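Local coordinates for CRISPR-associated protein,CRISPR-associated endonuclease Cas9 (PDB 6JOO) that uses a guide RNA to recognise invading target DNA and, in its full natural form, cleaves both strands with separate HNH and RuvC nuclease domains, at residues 762-767 with 891-896. Residues are numbered along the deposited sequence; the frame is centred on the assembly and turned at random.
Sequences KPAFAM and AVNKLF. With nucleotides of chain D.
Edge strand 764-771 of the Topo-homology domain packs against helix 892-898 of the C-terminal domain, with Phe765, Met767, Val892, Asn893 and Phe896 carrying the join between the two. In this engineered fusion both segments lie in its C-terminal Cas9 part. The axes of 764-767 and 892-896 come within 6.7 Å and run at 129°.

Chi1 (-176°) sets Asn893 CG anti to the backbone N, and OD1 accepts a hydrogen bond from Phe765 N at 3.0 Å; the N-H points almost straight at it, although the donor sits well above the carbonyl plane. Neighbouring Ala764 and Ala766 pair through their backbones with Ile757 and Tyr755 of strand 749-757, so Asn893 binds the backbone N-H of Phe765 on the strand edge not paired with 749-757.

The phenyl group of Phe765 crosses the Phe896 side chain obliquely, with Phe896 CB over one ring face, 4.0 Å from the centroid, a CH-pi contact, while Phe765 CE2 lies 3.5 Å from the Phe896 carbonyl O. The Phe896 ring itself turns its edge to Phe765 CB. Val892 spreads its two branches: CG1 meets Phe765 O, and CG2 packs 3.8 Å from SE of selenomethionine Met767, the side chains crossing at about a right angle.

On the DNA side, Ala891 N, at the N-cap, hydrogen-bonds OP2 of DA2 of chain D at 3.1 Å, and Lys894 NZ reaches its OP1 at 2.8 Å. The helix start thus links a largely apolar contact, with one hydrogen bond between the segments, to a phosphate whose negative charge the lysine would offset.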
# COMPACT_ATOMS: atom_id res chain seq x y z
N LYS A 762 -1.92 -41.20 24.88
CA LYS A 762 -2.44 -41.31 23.52
C LYS A 762 -1.85 -40.17 22.71
O LYS A 762 -1.76 -39.04 23.21
CB LYS A 762 -3.97 -41.27 23.50
CG LYS A 762 -4.59 -41.41 22.12
CD LYS A 762 -6.07 -41.05 22.16
CE LYS A 762 -6.56 -40.64 20.77
NZ LYS A 762 -7.91 -40.03 20.81
N PRO A 763 -1.42 -40.42 21.48
CA PRO A 763 -0.83 -39.34 20.68
C PRO A 763 -1.83 -38.21 20.44
O PRO A 763 -2.93 -38.44 19.92
CB PRO A 763 -0.44 -40.04 19.37
CG PRO A 763 -1.26 -41.29 19.34
CD PRO A 763 -1.40 -41.70 20.77
N ALA A 764 -1.44 -37.00 20.82
CA ALA A 764 -2.25 -35.81 20.66
C ALA A 764 -1.55 -34.83 19.73
O ALA A 764 -0.35 -34.91 19.49
CB ALA A 764 -2.53 -35.13 22.01
N PHE A 765 -2.33 -33.88 19.20
CA PHE A 765 -1.84 -32.89 18.25
C PHE A 765 -2.05 -31.49 18.82
O PHE A 765 -3.16 -31.14 19.22
CB PHE A 765 -2.53 -33.03 16.90
CG PHE A 765 -2.28 -34.35 16.22
CD1 PHE A 765 -1.13 -34.56 15.49
CD2 PHE A 765 -3.21 -35.38 16.32
CE1 PHE A 765 -0.90 -35.77 14.87
CE2 PHE A 765 -2.98 -36.59 15.70
CZ PHE A 765 -1.82 -36.78 14.97
N ALA A 766 -0.98 -30.70 18.85
CA ALA A 766 -1.00 -29.33 19.33
C ALA A 766 -0.49 -28.40 18.24
O ALA A 766 -0.02 -28.84 17.18
CB ALA A 766 -0.14 -29.18 20.60
N MSE A 767 -0.57 -27.11 18.51
CA MSE A 767 -0.25 -26.10 17.51
C MSE A 767 0.52 -24.93 18.13
O MSE A 767 0.19 -24.47 19.22
CB MSE A 767 -1.54 -25.60 16.86
CG MSE A 767 -1.36 -24.43 15.92
SE MSE A 767 -3.04 -23.51 15.60
CE MSE A 767 -3.02 -23.55 13.66
N ALA A 891 -11.15 -27.63 17.30
CA ALA A 891 -9.96 -27.78 18.11
C ALA A 891 -8.89 -28.52 17.32
O ALA A 891 -9.17 -29.45 16.57
CB ALA A 891 -10.28 -28.54 19.40
N VAL A 892 -7.64 -28.08 17.49
CA VAL A 892 -6.53 -28.65 16.74
C VAL A 892 -6.37 -30.13 17.06
O VAL A 892 -6.17 -30.96 16.16
CB VAL A 892 -5.25 -27.85 17.01
CG1 VAL A 892 -4.01 -28.66 16.63
CG2 VAL A 892 -5.29 -26.53 16.25
N ASN A 893 -6.45 -30.49 18.34
CA ASN A 893 -6.26 -31.89 18.72
C ASN A 893 -7.40 -32.77 18.22
O ASN A 893 -7.16 -33.88 17.74
CB ASN A 893 -6.11 -32.01 20.24
CG ASN A 893 -5.82 -33.44 20.67
OD1 ASN A 893 -5.23 -34.21 19.91
ND2 ASN A 893 -6.23 -33.79 21.88
N LYS A 894 -8.63 -32.28 18.33
CA LYS A 894 -9.77 -33.06 17.85
C LYS A 894 -9.73 -33.22 16.33
O LYS A 894 -10.00 -34.30 15.80
CB LYS A 894 -11.08 -32.41 18.29
CG LYS A 894 -12.33 -33.22 17.98
CD LYS A 894 -13.58 -32.42 18.29
CE LYS A 894 -14.83 -33.28 18.20
NZ LYS A 894 -16.07 -32.48 18.38
N LEU A 895 -9.37 -32.14 15.63
CA LEU A 895 -9.39 -32.15 14.17
C LEU A 895 -8.36 -33.12 13.60
O LEU A 895 -8.66 -33.90 12.69
CB LEU A 895 -9.16 -30.74 13.64
CG LEU A 895 -8.93 -30.57 12.14
CD1 LEU A 895 -10.20 -30.84 11.37
CD2 LEU A 895 -8.41 -29.18 11.82
N PHE A 896 -7.13 -33.07 14.11
CA PHE A 896 -6.05 -33.85 13.53
C PHE A 896 -6.08 -35.30 13.99
O PHE A 896 -5.53 -36.18 13.31
CB PHE A 896 -4.71 -33.21 13.86
CG PHE A 896 -4.45 -31.94 13.11
CD1 PHE A 896 -4.82 -31.83 11.78
CD2 PHE A 896 -3.85 -30.86 13.72
CE1 PHE A 896 -4.59 -30.67 11.08
CE2 PHE A 896 -3.62 -29.69 13.02
CZ PHE A 896 -3.99 -29.60 11.70
P DA D 2 -15.05 -28.92 18.97
OP1 DA D 2 -15.68 -29.75 17.92
OP2 DA D 2 -13.84 -28.12 18.67
O5' DA D 2 -16.16 -27.93 19.55
C5' DA D 2 -17.49 -28.38 19.72
C4' DA D 2 -18.33 -27.31 20.37
O4' DA D 2 -17.63 -26.80 21.53
C3' DA D 2 -18.64 -26.10 19.49
O3' DA D 2 -20.04 -25.96 19.34
C2' DA D 2 -18.02 -24.90 20.22
C1' DA D 2 -17.84 -25.41 21.64
N9 DA D 2 -16.68 -24.84 22.32
C8 DA D 2 -15.38 -25.24 22.18
N7 DA D 2 -14.53 -24.57 22.91
C5 DA D 2 -15.32 -23.66 23.59
C6 DA D 2 -15.01 -22.65 24.52
N6 DA D 2 -13.77 -22.39 24.95
N1 DA D 2 -16.04 -21.91 25.01
C2 DA D 2 -17.28 -22.18 24.58
N3 DA D 2 -17.69 -23.10 23.70
C4 DA D 2 -16.65 -23.81 23.24
O5' DC D 1 -11.29 -31.39 22.78
C5' DC D 1 -11.99 -30.70 21.74
C4' DC D 1 -13.44 -30.47 22.14
O4' DC D 1 -13.50 -30.07 23.52
C3' DC D 1 -14.13 -29.36 21.38
O3' DC D 1 -14.70 -29.89 20.20
C2' DC D 1 -15.21 -28.88 22.35
C1' DC D 1 -14.62 -29.22 23.73
N1 DC D 1 -14.18 -28.03 24.52
C2 DC D 1 -15.13 -27.11 24.99
O2 DC D 1 -16.33 -27.29 24.74
N3 DC D 1 -14.70 -26.04 25.71
C4 DC D 1 -13.40 -25.88 25.96
N4 DC D 1 -13.03 -24.82 26.67
C5 DC D 1 -12.43 -26.81 25.49
C6 DC D 1 -12.86 -27.86 24.78